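Local coordinates for G protein alpha subunit (Entamoeba histolytica, PDB 4FID) that binds guanine nucleotides as the alpha subunit of a heterotrimeric G protein and probably hydrolyses GTP to relay signals from membrane receptors, at residues Lys18-Lys23 / Asn308-Ser313; Leu84-Glu89 / Arg128-Asp133; Glu109-Gln114 / Glu196-Leu201. All coordinates share one frame; numbering follows the deposited sequence.

Contact 1. Residues Lys18-Lys23 / Asn308-Ser313; sequences KSTIAK and NATDGS. With GDP (guanosine-5'-diphosphate), chain C.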
loop_
_atom_site.group_PDB
_atom_site.type_symbol
_atom_site.label_atom_id
_atom_site.label_comp_id
_atom_site.label_asym_id
_atom_site.label_seq_id
_atom_site.Cartn_x
_atom_site.Cartn_y
_atom_site.Cartn_z
ATOM N N LYS A 18 -0.535 -1.779 -3.867
ATOM C CA LYS A 18 -0.037 -2.073 -5.218
ATOM C C LYS A 18 0.045 -0.820 -6.081
ATOM O O LYS A 18 0.908 -0.707 -6.969
ATOM C CB LYS A 18 -0.857 -3.184 -5.884
ATOM C CG LYS A 18 -1.782 -2.766 -6.987
ATOM C CD LYS A 18 -2.705 -3.945 -7.387
ATOM C CE LYS A 18 -4.172 -3.526 -7.419
ATOM N NZ LYS A 18 -4.310 -2.068 -7.767
ATOM N N SER A 19 -0.836 0.136 -5.801
ATOM C CA SER A 19 -0.835 1.419 -6.513
ATOM C C SER A 19 0.375 2.264 -6.099
ATOM O O SER A 19 0.946 2.989 -6.903
ATOM C CB SER A 19 -2.162 2.160 -6.297
ATOM O OG SER A 19 -1.962 3.502 -5.888
ATOM N N THR A 20 0.789 2.135 -4.845
ATOM C CA THR A 20 1.999 2.795 -4.389
ATOM C C THR A 20 3.244 2.204 -5.051
ATOM O O THR A 20 4.186 2.912 -5.398
ATOM C CB THR A 20 2.160 2.645 -2.896
ATOM O OG1 THR A 20 0.993 3.162 -2.234
ATOM C CG2 THR A 20 3.429 3.393 -2.443
ATOM N N ILE A 21 3.250 0.892 -5.230
ATOM C CA ILE A 21 4.343 0.277 -5.953
ATOM C C ILE A 21 4.445 0.841 -7.383
ATOM O O ILE A 21 5.535 1.108 -7.870
ATOM C CB ILE A 21 4.149 -1.238 -6.028
ATOM C CG1 ILE A 21 4.030 -1.833 -4.619
ATOM C CG2 ILE A 21 5.259 -1.869 -6.859
ATOM C CD1 ILE A 21 5.319 -1.849 -3.859
ATOM N N ALA A 22 3.304 1.003 -8.051
ATOM C CA ALA A 22 3.274 1.479 -9.430
ATOM C C ALA A 22 3.758 2.927 -9.584
ATOM O O ALA A 22 4.454 3.259 -10.547
ATOM C CB ALA A 22 1.880 1.320 -10.012
ATOM N N LYS A 23 3.378 3.790 -8.653
ATOM C CA LYS A 23 3.885 5.158 -8.662
ATOM C C LYS A 23 5.389 5.165 -8.383
ATOM O O LYS A 23 6.147 5.943 -8.952
ATOM C CB LYS A 23 3.156 6.013 -7.625
ATOM C CG LYS A 23 1.835 6.557 -8.100
ATOM C CD LYS A 23 1.048 7.130 -6.951
ATOM C CE LYS A 23 -0.396 7.379 -7.359
ATOM N NZ LYS A 23 -1.319 7.240 -6.192
ATOM N N ASN A 308 8.484 -2.606 1.428
ATOM C CA ASN A 308 7.976 -1.383 2.013
ATOM C C ASN A 308 7.832 -0.353 0.884
ATOM O O ASN A 308 8.767 0.378 0.550
ATOM C CB ASN A 308 8.866 -0.914 3.172
ATOM C CG ASN A 308 8.449 0.450 3.725
ATOM O OD1 ASN A 308 7.394 0.996 3.361
ATOM N ND2 ASN A 308 9.281 1.013 4.611
ATOM N N ALA A 309 6.644 -0.347 0.283
ATOM C CA ALA A 309 6.324 0.471 -0.889
ATOM C C ALA A 309 6.530 1.998 -0.745
ATOM O O ALA A 309 6.664 2.706 -1.739
ATOM C CB ALA A 309 4.897 0.168 -1.356
ATOM N N THR A 310 6.534 2.511 0.476
ATOM C CA THR A 310 6.746 3.939 0.677
ATOM C C THR A 310 8.231 4.273 0.789
ATOM O O THR A 310 8.588 5.409 1.076
ATOM C CB THR A 310 6.033 4.448 1.934
ATOM O OG1 THR A 310 6.529 3.738 3.071
ATOM C CG2 THR A 310 4.544 4.224 1.815
ATOM N N ASP A 311 9.080 3.278 0.540
ATOM C CA ASP A 311 10.535 3.417 0.613
ATOM C C ASP A 311 11.182 3.174 -0.758
ATOM O O ASP A 311 11.421 2.026 -1.150
ATOM C CB ASP A 311 11.077 2.427 1.645
ATOM C CG ASP A 311 12.592 2.446 1.752
ATOM O OD1 ASP A 311 13.258 2.989 0.842
ATOM O OD2 ASP A 311 13.106 1.901 2.754
ATOM N N GLY A 312 11.458 4.261 -1.476
ATOM C CA GLY A 312 11.922 4.200 -2.850
ATOM C C GLY A 312 13.131 3.319 -2.998
ATOM O O GLY A 312 13.224 2.500 -3.913
ATOM N N SER A 313 14.053 3.488 -2.069
ATOM C CA SER A 313 15.255 2.682 -2.004
ATOM C C SER A 313 14.955 1.178 -1.933
ATOM O O SER A 313 15.546 0.393 -2.671
ATOM C CB SER A 313 16.085 3.118 -0.802
ATOM O OG SER A 313 17.403 2.641 -0.920
HETATM P PB GDP C . -4.320 -0.025 -4.032
HETATM O O1B GDP C . -4.642 1.118 -4.962
HETATM O O2B GDP C . -5.608 -0.684 -3.595
HETATM O O3B GDP C . -3.474 -1.008 -4.801
HETATM O O3A GDP C . -3.525 0.464 -2.697
HETATM P PA GDP C . -2.812 1.918 -2.525
HETATM O O1A GDP C . -1.498 1.987 -3.274
HETATM O O2A GDP C . -3.730 3.044 -2.968
HETATM O "O5'" GDP C . -2.576 2.042 -0.927
HETATM C "C5'" GDP C . -3.143 3.136 -0.199
HETATM C "C4'" GDP C . -2.276 3.570 0.992
HETATM O "O4'" GDP C . -1.367 2.545 1.417
HETATM C "C3'" GDP C . -1.442 4.816 0.689
HETATM O "O3'" GDP C . -1.733 5.841 1.662
HETATM C "C2'" GDP C . 0.005 4.350 0.774
HETATM O "O2'" GDP C . 0.869 5.392 1.262
HETATM C "C1'" GDP C . -0.091 3.130 1.694
HETATM N N9 GDP C . 1.031 2.162 1.507
HETATM C C8 GDP C . 1.265 1.346 0.456
HETATM N N7 GDP C . 2.388 0.601 0.650
HETATM C C5 GDP C . 2.893 0.936 1.852
HETATM C C6 GDP C . 4.063 0.549 2.683
HETATM O O6 GDP C . 4.876 -0.309 2.294
HETATM N N1 GDP C . 4.233 1.148 3.867
HETATM C C2 GDP C . 3.369 2.073 4.329
HETATM N N2 GDP C . 3.599 2.624 5.542
HETATM N N3 GDP C . 2.276 2.479 3.632
HETATM C C4 GDP C . 1.994 1.958 2.412
#
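T310, A309 and T20 gather round the guanine of GDP, and the flat base organises the contact. Over one face of the six-membered ring lies CG2 of T310, 3.4 Å from base atom N3; neither segment approaches the opposite face. On the O6/N1 side, N308 OD1 comes to 3.0 Å from O6 and 3.2 Å from N1. The CB of A309 sits by N7, and T20 OG1 is 3.3 Å from C8. A309 N makes a poorly angled, weak hydrogen bond to O6, while also bonding N236 OD1.

T20 illustrates how one side chain can serve two partners. With chi1 at -57°, its OG1 falls beside its own backbone N, and both donate to GDP O1A, the hydroxyl at 2.9 Å and the amide more weakly; the methyl CG2 is thereby sent across to A309, 3.4 Å from that residue's O. I21 completes the apolar join, its CD1 lying against the CB of A309. Before T20 comes the phosphate grip of the P-loop: S19 N bonds O3B of GDP at 3.0 Å, and K18 NZ reaches the same oxygen weakly while forming a salt bridge to D167.

The base-recognition loop corresponds to the TCAT motif of other G-alpha subunits. T310 OG1 donates to N308 OD1 at 2.9 Å, from 21° off the carbonyl plane, within the type I turn that D311 N closes on N308 O. Strand 301-307 delivers this loop and helix 312-332 leaves it, capped by D311; helix 18-28 packs from the phosphate side, and I142 of helix 138-143 covers T20 and T310.

Contact 2. Residues Leu84-Glu89 / Arg128-Asp133; sequences LPFSPE and RIAMED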
loop_
_atom_site.group_PDB
_atom_site.type_symbol
_atom_site.label_atom_id
_atom_site.label_comp_id
_atom_site.label_asym_id
_atom_site.label_seq_id
_atom_site.Cartn_x
_atom_site.Cartn_y
_atom_site.Cartn_z
ATOM N N LEU A 84 -11.689 25.058 0.363
ATOM C CA LEU A 84 -10.526 25.117 -0.524
ATOM C C LEU A 84 -9.222 25.668 0.058
ATOM O O LEU A 84 -8.185 24.998 -0.021
ATOM C CB LEU A 84 -10.845 25.914 -1.804
ATOM C CG LEU A 84 -11.963 25.336 -2.689
ATOM C CD1 LEU A 84 -12.291 26.277 -3.847
ATOM C CD2 LEU A 84 -11.595 23.941 -3.198
ATOM N N PRO A 85 -9.265 26.884 0.642
ATOM C CA PRO A 85 -8.069 27.362 1.338
ATOM C C PRO A 85 -8.372 27.206 2.823
ATOM O O PRO A 85 -9.450 27.582 3.273
ATOM C CB PRO A 85 -7.939 28.853 0.959
ATOM C CG PRO A 85 -9.214 29.201 0.193
ATOM C CD PRO A 85 -10.140 28.016 0.277
ATOM N N PHE A 86 -7.439 26.614 3.560
ATOM C CA PHE A 86 -7.589 26.398 4.996
ATOM C C PHE A 86 -7.729 27.723 5.738
ATOM O O PHE A 86 -7.121 28.730 5.349
ATOM C CB PHE A 86 -6.368 25.671 5.563
ATOM C CG PHE A 86 -6.260 24.226 5.163
ATOM C CD1 PHE A 86 -7.346 23.377 5.255
ATOM C CD2 PHE A 86 -5.044 23.701 4.749
ATOM C CE1 PHE A 86 -7.226 22.041 4.901
ATOM C CE2 PHE A 86 -4.917 22.366 4.408
ATOM C CZ PHE A 86 -6.008 21.536 4.484
ATOM N N SER A 87 -8.509 27.715 6.815
ATOM C CA SER A 87 -8.562 28.851 7.719
ATOM C C SER A 87 -7.175 29.050 8.310
ATOM O O SER A 87 -6.406 28.111 8.413
ATOM C CB SER A 87 -9.592 28.618 8.829
ATOM O OG SER A 87 -9.108 27.739 9.830
ATOM N N PRO A 88 -6.852 30.281 8.699
ATOM C CA PRO A 88 -5.499 30.589 9.180
ATOM C C PRO A 88 -5.081 29.758 10.390
ATOM O O PRO A 88 -3.893 29.462 10.558
ATOM C CB PRO A 88 -5.576 32.081 9.544
ATOM C CG PRO A 88 -7.044 32.421 9.556
ATOM C CD PRO A 88 -7.708 31.475 8.614
ATOM N N GLU A 89 -6.053 29.373 11.209
ATOM C CA GLU A 89 -5.781 28.624 12.434
ATOM C C GLU A 89 -5.698 27.101 12.251
ATOM O O GLU A 89 -5.363 26.375 13.190
ATOM C CB GLU A 89 -6.835 28.965 13.475
ATOM C CG GLU A 89 -8.133 29.410 12.851
ATOM C CD GLU A 89 -8.513 30.797 13.284
ATOM O OE1 GLU A 89 -9.352 30.906 14.203
ATOM O OE2 GLU A 89 -7.965 31.771 12.718
ATOM N N ARG A 128 3.800 22.605 5.456
ATOM C CA ARG A 128 4.049 22.723 4.026
ATOM C C ARG A 128 2.811 22.481 3.156
ATOM O O ARG A 128 2.724 23.003 2.049
ATOM C CB ARG A 128 5.190 21.800 3.607
ATOM C CG ARG A 128 5.533 21.857 2.116
ATOM C CD ARG A 128 6.633 20.844 1.762
ATOM N NE ARG A 128 6.290 19.517 2.261
ATOM C CZ ARG A 128 5.714 18.556 1.546
ATOM N NH1 ARG A 128 5.442 18.735 0.267
ATOM N NH2 ARG A 128 5.428 17.401 2.123
ATOM N N ILE A 129 1.858 21.690 3.651
ATOM C CA ILE A 129 0.649 21.370 2.884
ATOM C C ILE A 129 -0.358 22.512 2.969
ATOM O O ILE A 129 -1.127 22.754 2.034
ATOM C CB ILE A 129 -0.026 20.059 3.389
ATOM C CG1 ILE A 129 0.836 18.838 3.077
ATOM C CG2 ILE A 129 -1.419 19.875 2.784
ATOM C CD1 ILE A 129 0.515 17.663 3.974
ATOM N N ALA A 130 -0.334 23.212 4.099
ATOM C CA ALA A 130 -1.300 24.260 4.377
ATOM C C ALA A 130 -0.892 25.614 3.817
ATOM O O ALA A 130 -1.578 26.598 4.051
ATOM C CB ALA A 130 -1.542 24.362 5.861
HETATM N N MSE A 131 0.223 25.660 3.092
HETATM C CA MSE A 131 0.647 26.882 2.415
HETATM C C MSE A 131 -0.279 27.206 1.255
HETATM O O MSE A 131 -0.880 26.317 0.654
HETATM C CB MSE A 131 2.084 26.761 1.898
HETATM C CG MSE A 131 3.168 27.022 2.932
HETATM SE SE MSE A 131 4.933 27.013 2.108
HETATM C CE MSE A 131 4.712 25.473 0.922
ATOM N N GLU A 132 -0.379 28.488 0.929
ATOM C CA GLU A 132 -1.318 28.917 -0.096
ATOM C C GLU A 132 -0.900 28.465 -1.498
ATOM O O GLU A 132 -1.746 28.128 -2.321
ATOM C CB GLU A 132 -1.566 30.436 -0.033
ATOM C CG GLU A 132 -0.355 31.307 -0.320
ATOM C CD GLU A 132 -0.739 32.741 -0.672
ATOM O OE1 GLU A 132 -1.951 32.994 -0.875
ATOM O OE2 GLU A 132 0.165 33.611 -0.743
ATOM N N ASP A 133 0.401 28.431 -1.761
ATOM C CA ASP A 133 0.888 28.087 -3.094
ATOM C C ASP A 133 1.335 26.633 -3.208
ATOM O O ASP A 133 1.920 26.236 -4.220
ATOM C CB ASP A 133 2.050 28.997 -3.484
ATOM C CG ASP A 133 3.267 28.800 -2.591
ATOM O OD1 ASP A 133 3.125 28.947 -1.357
ATOM O OD2 ASP A 133 4.362 28.506 -3.125
#
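F86 meets A130 in the all-helical domain of the G-alpha fold, where the loop leading into helix 90-99 comes against the turn that follows helix 126-129. The example shows how a single aromatic ring can tie a loop to a helix end without any polar bond: no hydrogen bond crosses between the two segments.

F86 gives up the most surface. Its CB is directed at the other segment, and with chi1 at -71° the ring carbon CG lies opposite the carbonyl carbon of F86, beside its backbone N. The ring presents its CD2-CE2 side to A130. Beyond the two segments the same ring rests on C46 and V50 of helix 42-62, so it touches both that long helix and the chain turn.

A130 is the second largest contributor, and its small side chain allows a close approach by main chain and methyl alike. Besides the methyl, the CA of A130 comes near the ring, 4.1 Å from F86 CE2.

I129 contributes less, chiefly through its backbone: its carbonyl O comes to 4.5 Å from F86 CE2, obliquely to the ring. The side chain turns instead to the interior, meeting C46 and V49 of helix 42-62 and L122 of helix 119-124. Next to these residues, S87 OG is hydrogen-bonded to E75 and R128 NH1 forms a salt bridge with D140. At the point of closest approach, F86 CD2 stands 3.7 Å from A130 CB, while A130 CA lies in the plane of the ring at its edge, 3.8 Å from that same CD2.

Contact 3. Residues Glu109-Gln114 / Glu196-Leu201; sequences ESAKFQ and EYDMKL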
loop_
_atom_site.group_PDB
_atom_site.type_symbol
_atom_site.label_atom_id
_atom_site.label_comp_id
_atom_site.label_asym_id
_atom_site.label_seq_id
_atom_site.Cartn_x
_atom_site.Cartn_y
_atom_site.Cartn_z
ATOM N N GLU A 109 -3.833 3.426 19.674
ATOM C CA GLU A 109 -4.866 2.390 19.619
ATOM C C GLU A 109 -5.432 2.263 18.199
ATOM O O GLU A 109 -6.522 1.750 17.994
ATOM C CB GLU A 109 -5.966 2.640 20.658
ATOM C CG GLU A 109 -5.463 2.626 22.104
ATOM C CD GLU A 109 -6.588 2.599 23.139
ATOM O OE1 GLU A 109 -6.286 2.498 24.350
ATOM O OE2 GLU A 109 -7.773 2.675 22.751
ATOM N N SER A 110 -4.658 2.737 17.232
ATOM C CA SER A 110 -5.000 2.692 15.821
ATOM C C SER A 110 -5.599 1.354 15.371
ATOM O O SER A 110 -6.342 1.293 14.381
ATOM C CB SER A 110 -3.739 2.960 15.020
ATOM O OG SER A 110 -4.053 3.429 13.735
ATOM N N ALA A 111 -5.234 0.277 16.067
ATOM C CA ALA A 111 -5.889 -1.015 15.877
ATOM C C ALA A 111 -6.740 -1.348 17.104
ATOM O O ALA A 111 -6.231 -1.859 18.107
ATOM C CB ALA A 111 -4.884 -2.104 15.626
ATOM N N LYS A 112 -8.038 -1.073 16.999
ATOM C CA LYS A 112 -8.554 -0.590 15.732
ATOM C C LYS A 112 -9.685 0.439 15.795
ATOM O O LYS A 112 -10.579 0.410 16.650
ATOM C CB LYS A 112 -8.959 -1.764 14.821
ATOM C CG LYS A 112 -10.213 -2.514 15.272
ATOM C CD LYS A 112 -10.547 -3.687 14.355
ATOM C CE LYS A 112 -11.731 -4.483 14.887
ATOM N NZ LYS A 112 -11.965 -5.719 14.086
ATOM N N PHE A 113 -9.551 1.391 14.892
ATOM C CA PHE A 113 -10.650 2.000 14.191
ATOM C C PHE A 113 -9.975 2.018 12.840
ATOM O O PHE A 113 -8.953 1.362 12.675
ATOM C CB PHE A 113 -10.949 3.402 14.703
ATOM C CG PHE A 113 -9.739 4.133 15.194
ATOM C CD1 PHE A 113 -9.039 4.977 14.355
ATOM C CD2 PHE A 113 -9.293 3.961 16.492
ATOM C CE1 PHE A 113 -7.930 5.643 14.801
ATOM C CE2 PHE A 113 -8.179 4.625 16.941
ATOM C CZ PHE A 113 -7.498 5.469 16.098
ATOM N N GLN A 114 -10.509 2.749 11.877
ATOM C CA GLN A 114 -9.922 2.734 10.547
ATOM C C GLN A 114 -9.261 4.060 10.261
ATOM O O GLN A 114 -9.919 5.018 9.860
ATOM C CB GLN A 114 -10.980 2.412 9.487
ATOM C CG GLN A 114 -11.535 0.983 9.573
ATOM C CD GLN A 114 -10.530 -0.077 9.131
ATOM O OE1 GLN A 114 -9.924 0.033 8.062
ATOM N NE2 GLN A 114 -10.361 -1.116 9.949
ATOM N N GLU A 196 -2.752 -6.570 7.344
ATOM C CA GLU A 196 -4.187 -6.828 7.325
ATOM C C GLU A 196 -4.553 -8.158 7.973
ATOM O O GLU A 196 -5.715 -8.565 7.923
ATOM C CB GLU A 196 -4.734 -6.789 5.887
ATOM C CG GLU A 196 -4.354 -8.026 5.050
ATOM C CD GLU A 196 -4.944 -8.047 3.622
ATOM O OE1 GLU A 196 -5.392 -6.991 3.103
ATOM O OE2 GLU A 196 -4.939 -9.139 3.013
ATOM N N TYR A 197 -3.582 -8.839 8.577
ATOM C CA TYR A 197 -3.849 -10.158 9.169
ATOM C C TYR A 197 -4.976 -10.171 10.217
ATOM O O TYR A 197 -5.555 -11.211 10.479
ATOM C CB TYR A 197 -2.581 -10.771 9.771
ATOM C CG TYR A 197 -2.042 -9.997 10.942
ATOM C CD1 TYR A 197 -2.488 -10.249 12.233
ATOM C CD2 TYR A 197 -1.094 -8.995 10.754
ATOM C CE1 TYR A 197 -2.001 -9.530 13.311
ATOM C CE2 TYR A 197 -0.598 -8.274 11.823
ATOM C CZ TYR A 197 -1.054 -8.552 13.093
ATOM O OH TYR A 197 -0.552 -7.837 14.142
ATOM N N ASP A 198 -5.299 -9.024 10.806
ATOM C CA ASP A 198 -6.319 -8.987 11.854
ATOM C C ASP A 198 -7.609 -8.278 11.466
ATOM O O ASP A 198 -8.410 -7.975 12.339
ATOM C CB ASP A 198 -5.775 -8.285 13.096
ATOM C CG ASP A 198 -5.622 -6.797 12.890
ATOM O OD1 ASP A 198 -5.773 -6.039 13.870
ATOM O OD2 ASP A 198 -5.362 -6.388 11.737
HETATM N N MSE A 199 -7.821 -8.008 10.181
HETATM C CA MSE A 199 -8.982 -7.230 9.776
HETATM C C MSE A 199 -10.140 -8.051 9.200
HETATM O O MSE A 199 -9.940 -8.902 8.337
HETATM C CB MSE A 199 -8.550 -6.146 8.801
HETATM C CG MSE A 199 -7.445 -5.262 9.364
HETATM SE SE MSE A 199 -6.863 -3.821 8.177
HETATM C CE MSE A 199 -8.595 -2.983 7.852
ATOM N N LYS A 200 -11.353 -7.782 9.684
ATOM C CA LYS A 200 -12.541 -8.537 9.277
ATOM C C LYS A 200 -13.260 -7.870 8.112
ATOM O O LYS A 200 -12.768 -6.884 7.564
ATOM C CB LYS A 200 -13.487 -8.764 10.457
ATOM C CG LYS A 200 -12.878 -9.621 11.571
ATOM C CD LYS A 200 -12.501 -11.041 11.099
ATOM C CE LYS A 200 -11.491 -11.704 12.065
ATOM N NZ LYS A 200 -11.330 -13.195 11.942
ATOM N N LEU A 201 -14.412 -8.412 7.727
ATOM C CA LEU A 201 -15.076 -7.971 6.501
ATOM C C LEU A 201 -16.593 -8.130 6.491
ATOM O O LEU A 201 -17.320 -7.216 6.885
ATOM C CB LEU A 201 -14.492 -8.701 5.287
ATOM C CG LEU A 201 -13.469 -7.949 4.439
ATOM C CD1 LEU A 201 -13.270 -8.677 3.118
ATOM C CD2 LEU A 201 -13.928 -6.517 4.211
#
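Q114 and M199, here selenomethionine, supply the van der Waals part of a contact that joins loops of the helical and Ras-like domains. Their side chains approach from opposite directions, and the terminal methyl CE of M199 faces the end of the amide group, 3.3 Å from both Q114 OE1 and Q114 NE2. Bends produce the meeting: chi2 of Q114 (-71°) folds its amide round, and chi3 of M199 (55°) turns the methyl to it. A looser touch joins A111 CB to D198 OD1 at 4.4 Å.

Electrostatics may contribute at longer range. K112 NZ stays 6.2 Å from D198 OD1, too far for a salt bridge but perhaps mildly attractive; D198 OD2 has its ionic partner in K244.

Hydrogen bonding acts within the loops, not between them. A type I turn from E196 to M199 closes with M199 N on E196 O, and F113 N bonds S110 O in the partner loop, which also holds a cis peptide bond before K112.

Helix 101-108 runs into the 109-114 loop, with F113 lying on helix 42-62. The 196-201 loop follows strand 187-193 and is held by helices 209-222, through R209, and 238-247, through K244.

Overall arrangement
The three contacts move from core to surface. Contact 1 is buried, its centre about 7 Å from the centre of the chain, and its chemistry is polar as well as apolar because a nucleotide sits in it. Contact 2, its centre about 27 Å from the chain's, is partly buried, mainly apolar and without a hydrogen bond; contact 3 is a surface meeting of loops with sparse touches and opposite charges that stay apart and may attract weakly. Both segments of contact 2 and the 109-114 loop of contact 3 touch helix 42-62, yet the contacts' nearest atoms are about 17 Å apart. Contact 1 belongs to the Ras-like domain, contact 2 to the helical one, and contact 3 spans both.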